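Local atomic coordinates of Rho guanine nucleotide exchange factor 11 (Homo sapiens, PDB entry 5JHH), a protein that probably acts as a guanine nucleotide exchange factor for Rho-family GTPases, promoting release of bound GDP through its paired RhoGEF (DH) and PH domains. Residues 21-26 / 188-193; 78-83 / 98-103; 133-136 / 140-143. All coordinates share one frame; numbering follows the deposited sequence.

Interaction 1 (21-26 / 188-193); sequences IDRQEV and TSEHEK
Arg23 and Glu190 reach for each other from opposite directions and meet at their charged ends, the sole touch between 21-26 and 188-193. Arg23 NH1 lies 3.5 Å from Glu190 OE2, a long salt bridge in which the carboxylate oxygen comes to the edge of the guanidinium, near its plane. The two flat groups are turned 57° apart, so this is not the coplanar, two-pronged pairing. A water bridges the same two groups: it accepts a hydrogen bond from Arg23 NE at 2.6 Å, lying in the guanidinium plane, and donates one to Glu190 OE2 at 2.9 Å. The backbones stay far apart, with 12.1 Å between Arg23 CA and His191 CA, and the arginine covers much of that gap because its chain is extended from CG to NE, with CG anti to the backbone N (chi1 -168°). Glu190 is instead bent at chi2 (69°).

The second shell is the stretch leading into helix 98-105. Arg23 NH1 donates to Lys95 O and Arg23 NH2 to Ile94 O, an oxygen that also receives Gln24 NE2. On the other side, Glu190 OE2 takes the backbone N of Ile97 and OE1 bonds Ser98 OG, while Lys193 NZ pairs with Asp99. Both charged groups are buried yet well supplied with partners; the backbone N-H and the nearby arginine would probably favour the ionised carboxylate. Thus the pair not only answers its own charges but also pins the residues between helices 70-89 and 98-105. The arrangement is a water-assisted salt bridge within the all-helical RhoGEF (DH) fold, fastening the early part of helix 18-54 to the first turn of the long helix 189-227.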
loop_
_atom_site.group_PDB
_atom_site.type_symbol
_atom_site.label_atom_id
_atom_site.label_comp_id
_atom_site.label_asym_id
_atom_site.label_seq_id
_atom_site.Cartn_x
_atom_site.Cartn_y
_atom_site.Cartn_z
ATOM N N ILE A 21 -26.007 14.898 -12.868
ATOM C CA ILE A 21 -24.902 15.008 -13.794
ATOM C C ILE A 21 -23.686 14.319 -13.165
ATOM O O ILE A 21 -22.989 13.562 -13.816
ATOM C CB ILE A 21 -24.513 16.471 -14.049
ATOM C CG1 ILE A 21 -25.687 17.286 -14.615
ATOM C CG2 ILE A 21 -23.300 16.536 -14.981
ATOM C CD1 ILE A 21 -25.676 17.434 -16.128
ATOM N N ASP A 22 -23.435 14.629 -11.893
ATOM C CA ASP A 22 -22.257 14.149 -11.198
ATOM C C ASP A 22 -22.304 12.640 -11.011
ATOM O O ASP A 22 -21.294 11.986 -11.175
ATOM C CB ASP A 22 -22.104 14.834 -9.838
ATOM C CG ASP A 22 -21.783 16.321 -9.970
ATOM O OD1 ASP A 22 -21.814 16.836 -11.107
ATOM O OD2 ASP A 22 -21.549 16.978 -8.936
ATOM N N ARG A 23 -23.486 12.126 -10.672
ATOM C CA ARG A 23 -23.762 10.710 -10.618
ATOM C C ARG A 23 -23.408 10.050 -11.927
ATOM O O ARG A 23 -22.697 9.037 -11.937
ATOM C CB ARG A 23 -25.236 10.487 -10.290
ATOM C CG ARG A 23 -25.583 9.073 -9.919
ATOM C CD ARG A 23 -27.082 8.890 -9.774
ATOM N NE ARG A 23 -27.384 7.476 -9.767
ATOM C CZ ARG A 23 -27.859 6.788 -10.805
ATOM N NH1 ARG A 23 -28.030 5.494 -10.660
ATOM N NH2 ARG A 23 -28.195 7.372 -11.957
ATOM N N GLN A 24 -23.816 10.652 -13.040
ATOM C CA GLN A 24 -23.486 10.086 -14.364
ATOM C C GLN A 24 -21.997 10.073 -14.650
ATOM O O GLN A 24 -21.493 9.170 -15.316
ATOM C CB GLN A 24 -24.170 10.841 -15.483
ATOM C CG GLN A 24 -25.667 10.713 -15.423
ATOM C CD GLN A 24 -26.107 9.294 -15.581
ATOM O OE1 GLN A 24 -25.660 8.621 -16.474
ATOM N NE2 GLN A 24 -26.990 8.834 -14.706
ATOM N N GLU A 25 -21.311 11.099 -14.190
ATOM C CA GLU A 25 -19.897 11.204 -14.455
ATOM C C GLU A 25 -19.157 10.066 -13.781
ATOM O O GLU A 25 -18.289 9.444 -14.383
ATOM C CB GLU A 25 -19.335 12.522 -13.924
ATOM C CG GLU A 25 -19.620 13.719 -14.805
ATOM C CD GLU A 25 -18.926 13.627 -16.147
ATOM O OE1 GLU A 25 -18.001 12.808 -16.287
ATOM O OE2 GLU A 25 -19.305 14.367 -17.071
ATOM N N VAL A 26 -19.462 9.849 -12.512
ATOM C CA VAL A 26 -18.780 8.829 -11.747
ATOM C C VAL A 26 -19.062 7.426 -12.312
ATOM O O VAL A 26 -18.177 6.558 -12.384
ATOM C CB VAL A 26 -19.212 8.829 -10.287
ATOM C CG1 VAL A 26 -18.326 7.868 -9.518
ATOM C CG2 VAL A 26 -19.060 10.203 -9.700
ATOM N N THR A 188 -33.644 5.615 -0.909
ATOM C CA THR A 188 -33.836 4.684 -2.021
ATOM C C THR A 188 -33.318 3.311 -1.641
ATOM O O THR A 188 -32.325 3.194 -0.929
ATOM C CB THR A 188 -33.028 5.177 -3.240
ATOM O OG1 THR A 188 -33.102 6.597 -3.316
ATOM C CG2 THR A 188 -33.605 4.673 -4.479
ATOM N N SER A 189 -33.967 2.264 -2.128
ATOM C CA SER A 189 -33.357 0.924 -2.140
ATOM C C SER A 189 -31.992 0.930 -2.871
ATOM O O SER A 189 -31.020 0.321 -2.425
ATOM C CB SER A 189 -34.286 -0.074 -2.829
ATOM O OG SER A 189 -35.425 -0.312 -2.027
ATOM N N GLU A 190 -31.954 1.619 -3.999
ATOM C CA GLU A 190 -30.750 1.846 -4.746
ATOM C C GLU A 190 -29.594 2.193 -3.797
ATOM O O GLU A 190 -28.518 1.584 -3.859
ATOM C CB GLU A 190 -30.988 2.957 -5.784
ATOM C CG GLU A 190 -29.765 3.389 -6.597
ATOM C CD GLU A 190 -29.239 2.338 -7.606
ATOM O OE1 GLU A 190 -29.599 1.125 -7.561
ATOM O OE2 GLU A 190 -28.446 2.762 -8.477
ATOM N N HIS A 191 -29.856 3.115 -2.885
ATOM C CA HIS A 191 -28.827 3.750 -2.105
ATOM C C HIS A 191 -28.290 2.734 -1.102
ATOM O O HIS A 191 -27.062 2.568 -0.926
ATOM C CB HIS A 191 -29.389 4.995 -1.400
ATOM C CG HIS A 191 -28.386 5.740 -0.585
ATOM N ND1 HIS A 191 -27.991 5.324 0.669
ATOM C CD2 HIS A 191 -27.706 6.881 -0.837
ATOM C CE1 HIS A 191 -27.093 6.170 1.145
ATOM N NE2 HIS A 191 -26.907 7.124 0.253
ATOM N N GLU A 192 -29.223 2.061 -0.462
ATOM C CA GLU A 192 -28.949 1.010 0.518
ATOM C C GLU A 192 -28.105 -0.147 -0.070
ATOM O O GLU A 192 -27.197 -0.675 0.589
ATOM C CB GLU A 192 -30.295 0.484 1.011
ATOM C CG GLU A 192 -30.281 -0.358 2.281
ATOM C CD GLU A 192 -31.706 -0.735 2.774
ATOM O OE1 GLU A 192 -32.576 -1.138 1.957
ATOM O OE2 GLU A 192 -31.962 -0.641 3.990
ATOM N N LYS A 193 -28.457 -0.546 -1.284
ATOM C CA LYS A 193 -27.843 -1.676 -1.988
ATOM C C LYS A 193 -26.412 -1.340 -2.498
ATOM O O LYS A 193 -25.519 -2.157 -2.427
ATOM C CB LYS A 193 -28.744 -2.120 -3.155
ATOM C CG LYS A 193 -29.866 -3.087 -2.751
ATOM C CD LYS A 193 -31.058 -2.974 -3.676
ATOM C CE LYS A 193 -30.923 -3.837 -4.906
ATOM N NZ LYS A 193 -31.505 -3.124 -6.073
HETATM O O HOH W 1 -27.308 5.444 -8.107
#

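Interaction 2 (78-83 / 98-103); sequences NSWCEA and SDLMLA
The indole of Trp80 meets Leu100 and Met101 mainly along its edge. Leu100 O lies near the ring plane at the pyrrole side and accepts a hydrogen bond from Trp80 NE1 at 3.1 Å, nearly straight at 160°, although the donor stands well above the carbonyl plane rather than on a lone pair. Further round the edge, Met101 makes a Met-aromatic contact, SD being 5.2 Å from the centroid of the Trp80 six-membered ring. Its methyl arrives obliquely, Met101 CE sitting 3.5 Å from Trp80 CZ2. The Met101 CB points away from 78-83, and it is the bend at chi2 (-64°), followed by another at chi3, that brings the thioether back to the indole.

Leu100 CD1 fills the corner beside the hydrogen bond, 3.5 Å from Ala83 CB and also against Trp80 NE1. Replacing Trp80 by an alanine is likely to leave Leu100 O without its indole donor and the Met101 thioether without its aromatic partner, and to open a gap between the two helices.

Phe105 packs edge-to-face with the same indole, and Leu30 of helix 18-54 touches Met101. With their axes 10.7 Å apart and directions 170° from parallel, the segments form an antiparallel helix pair in the helical RhoGEF domain, bridged by a tryptophan-to-backbone bond.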
loop_
_atom_site.group_PDB
_atom_site.type_symbol
_atom_site.label_atom_id
_atom_site.label_comp_id
_atom_site.label_asym_id
_atom_site.label_seq_id
_atom_site.Cartn_x
_atom_site.Cartn_y
_atom_site.Cartn_z
ATOM N N ASN A 78 -14.294 -9.298 -17.780
ATOM C CA ASN A 78 -14.938 -9.196 -19.073
ATOM C C ASN A 78 -16.451 -9.396 -18.934
ATOM O O ASN A 78 -17.224 -8.607 -19.448
ATOM C CB ASN A 78 -14.358 -10.253 -19.975
ATOM C CG ASN A 78 -15.002 -10.292 -21.352
ATOM O OD1 ASN A 78 -14.894 -9.364 -22.137
ATOM N ND2 ASN A 78 -15.648 -11.395 -21.646
ATOM N N SER A 79 -16.859 -10.393 -18.172
ATOM C CA SER A 79 -18.262 -10.629 -17.949
ATOM C C SER A 79 -18.891 -9.380 -17.379
ATOM O O SER A 79 -19.887 -8.904 -17.873
ATOM C CB SER A 79 -18.498 -11.845 -17.044
ATOM O OG SER A 79 -17.963 -11.647 -15.732
ATOM N N TRP A 80 -18.287 -8.811 -16.355
ATOM C CA TRP A 80 -18.843 -7.611 -15.752
ATOM C C TRP A 80 -18.875 -6.468 -16.770
ATOM O O TRP A 80 -19.860 -5.752 -16.923
ATOM C CB TRP A 80 -18.028 -7.193 -14.514
ATOM C CG TRP A 80 -18.778 -6.330 -13.577
ATOM C CD1 TRP A 80 -20.086 -6.459 -13.258
ATOM C CD2 TRP A 80 -18.275 -5.232 -12.787
ATOM N NE1 TRP A 80 -20.444 -5.513 -12.337
ATOM C CE2 TRP A 80 -19.358 -4.736 -12.042
ATOM C CE3 TRP A 80 -17.027 -4.582 -12.688
ATOM C CZ2 TRP A 80 -19.230 -3.653 -11.144
ATOM C CZ3 TRP A 80 -16.887 -3.525 -11.821
ATOM C CH2 TRP A 80 -17.998 -3.061 -11.046
ATOM N N CYS A 81 -17.772 -6.309 -17.462
ATOM C CA CYS A 81 -17.699 -5.342 -18.517
ATOM C C CYS A 81 -18.820 -5.503 -19.548
ATOM O O CYS A 81 -19.403 -4.525 -19.963
ATOM C CB CYS A 81 -16.396 -5.504 -19.213
ATOM S SG CYS A 81 -15.635 -3.950 -19.469
ATOM N N GLU A 82 -19.109 -6.723 -19.981
ATOM C CA GLU A 82 -20.190 -6.934 -20.946
ATOM C C GLU A 82 -21.580 -6.588 -20.352
ATOM O O GLU A 82 -22.458 -6.127 -21.089
ATOM C CB GLU A 82 -20.205 -8.369 -21.521
ATOM C CG GLU A 82 -19.072 -8.713 -22.505
ATOM C CD GLU A 82 -19.102 -7.925 -23.826
ATOM O OE1 GLU A 82 -19.999 -8.185 -24.656
ATOM O OE2 GLU A 82 -18.211 -7.063 -24.069
ATOM N N ALA A 83 -21.790 -6.811 -19.053
ATOM C CA ALA A 83 -23.051 -6.401 -18.430
ATOM C C ALA A 83 -23.150 -4.880 -18.364
ATOM O O ALA A 83 -24.246 -4.343 -18.417
ATOM C CB ALA A 83 -23.225 -7.013 -17.043
ATOM N N SER A 98 -27.351 -0.534 -8.799
ATOM C CA SER A 98 -26.969 -1.306 -7.643
ATOM C C SER A 98 -26.940 -2.804 -7.933
ATOM O O SER A 98 -26.093 -3.510 -7.413
ATOM C CB SER A 98 -27.880 -1.015 -6.443
ATOM O OG SER A 98 -29.220 -1.285 -6.766
ATOM N N ASP A 99 -27.869 -3.292 -8.733
ATOM C CA ASP A 99 -27.916 -4.694 -9.037
ATOM C C ASP A 99 -26.658 -5.137 -9.848
ATOM O O ASP A 99 -26.178 -6.223 -9.690
ATOM C CB ASP A 99 -29.151 -5.003 -9.876
ATOM C CG ASP A 99 -30.478 -4.965 -9.080
ATOM O OD1 ASP A 99 -30.503 -5.068 -7.840
ATOM O OD2 ASP A 99 -31.519 -4.877 -9.755
ATOM N N LEU A 100 -26.231 -4.337 -10.807
ATOM C CA LEU A 100 -25.005 -4.602 -11.496
ATOM C C LEU A 100 -23.819 -4.646 -10.505
ATOM O O LEU A 100 -23.012 -5.566 -10.544
ATOM C CB LEU A 100 -24.801 -3.545 -12.564
ATOM C CG LEU A 100 -23.568 -3.638 -13.446
ATOM C CD1 LEU A 100 -23.443 -4.976 -14.155
ATOM C CD2 LEU A 100 -23.639 -2.531 -14.458
ATOM N N MET A 101 -23.781 -3.732 -9.541
ATOM C CA MET A 101 -22.728 -3.758 -8.533
ATOM C C MET A 101 -22.805 -5.000 -7.672
ATOM O O MET A 101 -21.782 -5.640 -7.385
ATOM C CB MET A 101 -22.797 -2.534 -7.659
ATOM C CG MET A 101 -22.743 -1.203 -8.415
ATOM S SD MET A 101 -21.199 -0.945 -9.291
ATOM C CE MET A 101 -21.701 -1.187 -10.957
ATOM N N LEU A 102 -24.004 -5.352 -7.226
ATOM C CA LEU A 102 -24.147 -6.568 -6.449
ATOM C C LEU A 102 -23.837 -7.829 -7.261
ATOM O O LEU A 102 -23.441 -8.837 -6.693
ATOM C CB LEU A 102 -25.549 -6.699 -5.835
ATOM C CG LEU A 102 -25.954 -5.563 -4.886
ATOM C CD1 LEU A 102 -27.428 -5.704 -4.508
ATOM C CD2 LEU A 102 -25.094 -5.553 -3.630
ATOM N N ALA A 103 -24.042 -7.794 -8.564
ATOM C CA ALA A 103 -23.763 -8.954 -9.347
ATOM C C ALA A 103 -22.236 -9.235 -9.422
ATOM O O ALA A 103 -21.810 -10.362 -9.729
ATOM C CB ALA A 103 -24.374 -8.812 -10.729
#

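Interaction 3 (133-136 / 140-143); sequences TKQR and RFQL
Gln135 and Gln142 bring their backbones to a CA-CA distance of just 4.4 Å, where helix 124-137 gives way almost at once to helix 139-150 and the chain turns a tight corner. The closest touch is there too: Gln135 O lies 3.3 Å from Gln142 CB. The same carbonyl is reached by the amide of Gln142, whose chain runs out extended beyond CG, and Gln142 NE2 donates to Gln135 O over 3.4 Å, a weak bond although its angle of 155° is fair. A water closes a second link, donating to Gln135 OE1 at 2.9 Å and to Gln142 O at 3.1 Å.

Beside this polar side lies an apolar one, made by Phe141. The aliphatic chain of Lys134 crosses the ring at about a right angle, and Lys134 CD sits over the centre of one face, 3.8 Å from the Phe141 centroid and only 7° off the ring normal, a clear CH-pi contact. Lys134 CB and CG also press on the ring near CD2, while Gln135 CG approaches obliquely, 3.8 Å from Phe141 CD2. Bends at chi3 and chi4, each -86°, then carry the lysine nitrogen away from 140-143 to Glu62, with which NZ makes a salt bridge, and into a long, weak ion pair with Glu138. Methylenes and charge thus do separate jobs, the former covering the phenyl ring and the latter answering a glutamate of helix 60-66.

The ring of Phe141 also meets Leu57 and Met58, and neighbouring Arg140 donates to the carbonyls of Glu55 and Asn56. The corner joining helices 124-137 and 139-150 is therefore held against the loop between helices 18-54 and 60-66 and against helix 60-66 itself.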
loop_
_atom_site.group_PDB
_atom_site.type_symbol
_atom_site.label_atom_id
_atom_site.label_comp_id
_atom_site.label_asym_id
_atom_site.label_seq_id
_atom_site.Cartn_x
_atom_site.Cartn_y
_atom_site.Cartn_z
ATOM N N THR A 133 15.655 -11.514 -10.666
ATOM C CA THR A 133 16.895 -12.267 -10.578
ATOM C C THR A 133 17.188 -12.866 -11.930
ATOM O O THR A 133 18.306 -12.765 -12.464
ATOM C CB THR A 133 16.773 -13.359 -9.527
ATOM O OG1 THR A 133 16.657 -12.730 -8.263
ATOM C CG2 THR A 133 17.969 -14.248 -9.525
ATOM N N LYS A 134 16.151 -13.466 -12.495
ATOM C CA LYS A 134 16.256 -14.089 -13.794
ATOM C C LYS A 134 16.799 -13.141 -14.858
ATOM O O LYS A 134 17.535 -13.548 -15.722
ATOM C CB LYS A 134 14.903 -14.599 -14.214
ATOM C CG LYS A 134 15.003 -15.801 -15.075
ATOM C CD LYS A 134 13.631 -16.406 -15.365
ATOM C CE LYS A 134 13.220 -17.353 -14.258
ATOM N NZ LYS A 134 13.744 -18.731 -14.465
ATOM N N GLN A 135 16.362 -11.895 -14.838
ATOM C CA GLN A 135 16.787 -10.904 -15.819
ATOM C C GLN A 135 18.260 -10.578 -15.636
ATOM O O GLN A 135 18.955 -10.304 -16.586
ATOM C CB GLN A 135 15.969 -9.599 -15.661
ATOM C CG GLN A 135 14.663 -9.553 -16.443
ATOM C CD GLN A 135 13.812 -8.328 -16.119
ATOM O OE1 GLN A 135 13.763 -7.383 -16.881
ATOM N NE2 GLN A 135 13.126 -8.358 -14.994
ATOM N N ARG A 136 18.700 -10.508 -14.392
ATOM C CA ARG A 136 20.106 -10.273 -14.098
ATOM C C ARG A 136 20.934 -11.466 -14.600
ATOM O O ARG A 136 21.956 -11.287 -15.228
ATOM C CB ARG A 136 20.304 -10.019 -12.595
ATOM C CG ARG A 136 21.748 -9.947 -12.113
ATOM C CD ARG A 136 21.858 -9.530 -10.641
ATOM N NE ARG A 136 21.443 -10.571 -9.678
ATOM C CZ ARG A 136 22.196 -11.609 -9.292
ATOM N NH1 ARG A 136 23.418 -11.786 -9.779
ATOM N NH2 ARG A 136 21.721 -12.496 -8.425
ATOM N N ARG A 140 19.050 -14.524 -22.298
ATOM C CA ARG A 140 17.870 -14.662 -23.164
ATOM C C ARG A 140 16.613 -14.045 -22.487
ATOM O O ARG A 140 15.722 -13.541 -23.147
ATOM C CB ARG A 140 17.581 -16.111 -23.519
ATOM C CG ARG A 140 16.265 -16.311 -24.238
ATOM C CD ARG A 140 16.025 -17.800 -24.470
ATOM N NE ARG A 140 14.898 -18.030 -25.387
ATOM C CZ ARG A 140 13.818 -18.775 -25.130
ATOM N NH1 ARG A 140 13.664 -19.423 -23.977
ATOM N NH2 ARG A 140 12.872 -18.876 -26.054
ATOM N N PHE A 141 16.544 -14.119 -21.174
ATOM C CA PHE A 141 15.371 -13.698 -20.505
ATOM C C PHE A 141 15.361 -12.169 -20.444
ATOM O O PHE A 141 14.330 -11.520 -20.700
ATOM C CB PHE A 141 15.310 -14.285 -19.113
ATOM C CG PHE A 141 14.007 -14.045 -18.468
ATOM C CD1 PHE A 141 12.880 -14.641 -18.988
ATOM C CD2 PHE A 141 13.871 -13.131 -17.438
ATOM C CE1 PHE A 141 11.637 -14.377 -18.454
ATOM C CE2 PHE A 141 12.630 -12.860 -16.908
ATOM C CZ PHE A 141 11.511 -13.495 -17.404
ATOM N N GLN A 142 16.525 -11.595 -20.161
ATOM C CA GLN A 142 16.659 -10.125 -20.108
ATOM C C GLN A 142 16.318 -9.487 -21.431
ATOM O O GLN A 142 15.596 -8.499 -21.490
ATOM C CB GLN A 142 18.065 -9.746 -19.708
ATOM C CG GLN A 142 18.389 -8.266 -19.841
ATOM C CD GLN A 142 19.880 -8.048 -19.909
ATOM O OE1 GLN A 142 20.402 -7.663 -20.950
ATOM N NE2 GLN A 142 20.587 -8.362 -18.818
ATOM N N LEU A 143 16.793 -10.102 -22.497
ATOM C CA LEU A 143 16.429 -9.726 -23.864
ATOM C C LEU A 143 14.946 -9.798 -24.161
ATOM O O LEU A 143 14.375 -8.915 -24.789
ATOM C CB LEU A 143 17.152 -10.632 -24.875
ATOM C CG LEU A 143 18.149 -9.901 -25.764
ATOM C CD1 LEU A 143 19.272 -10.845 -26.210
ATOM C CD2 LEU A 143 17.396 -9.294 -26.951
HETATM O O HOH W 2 15.866 -6.896 -18.841
#

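How the interactions relate
All three contacts join helices of the RhoGEF (DH) part of the chain. Interaction 1 closes the largest loop, tying helix 18-54 to helix 189-227, and both others are nested within it; interaction 2, between helices 70-89 and 98-105, closes before interaction 3 opens at the junction of helices 124-137 and 139-150. Interactions 1 and 2 are neighbours, their centres 15 Å apart, and touch through the start of helix 98-105, whose polar side chains serve both. Interaction 3 lies remote, its centre 48 Å from interaction 1 and 40 Å from interaction 2. One end of the elongated bundle thus carries two connected contacts, while the local helix corner of interaction 3 lies towards the other.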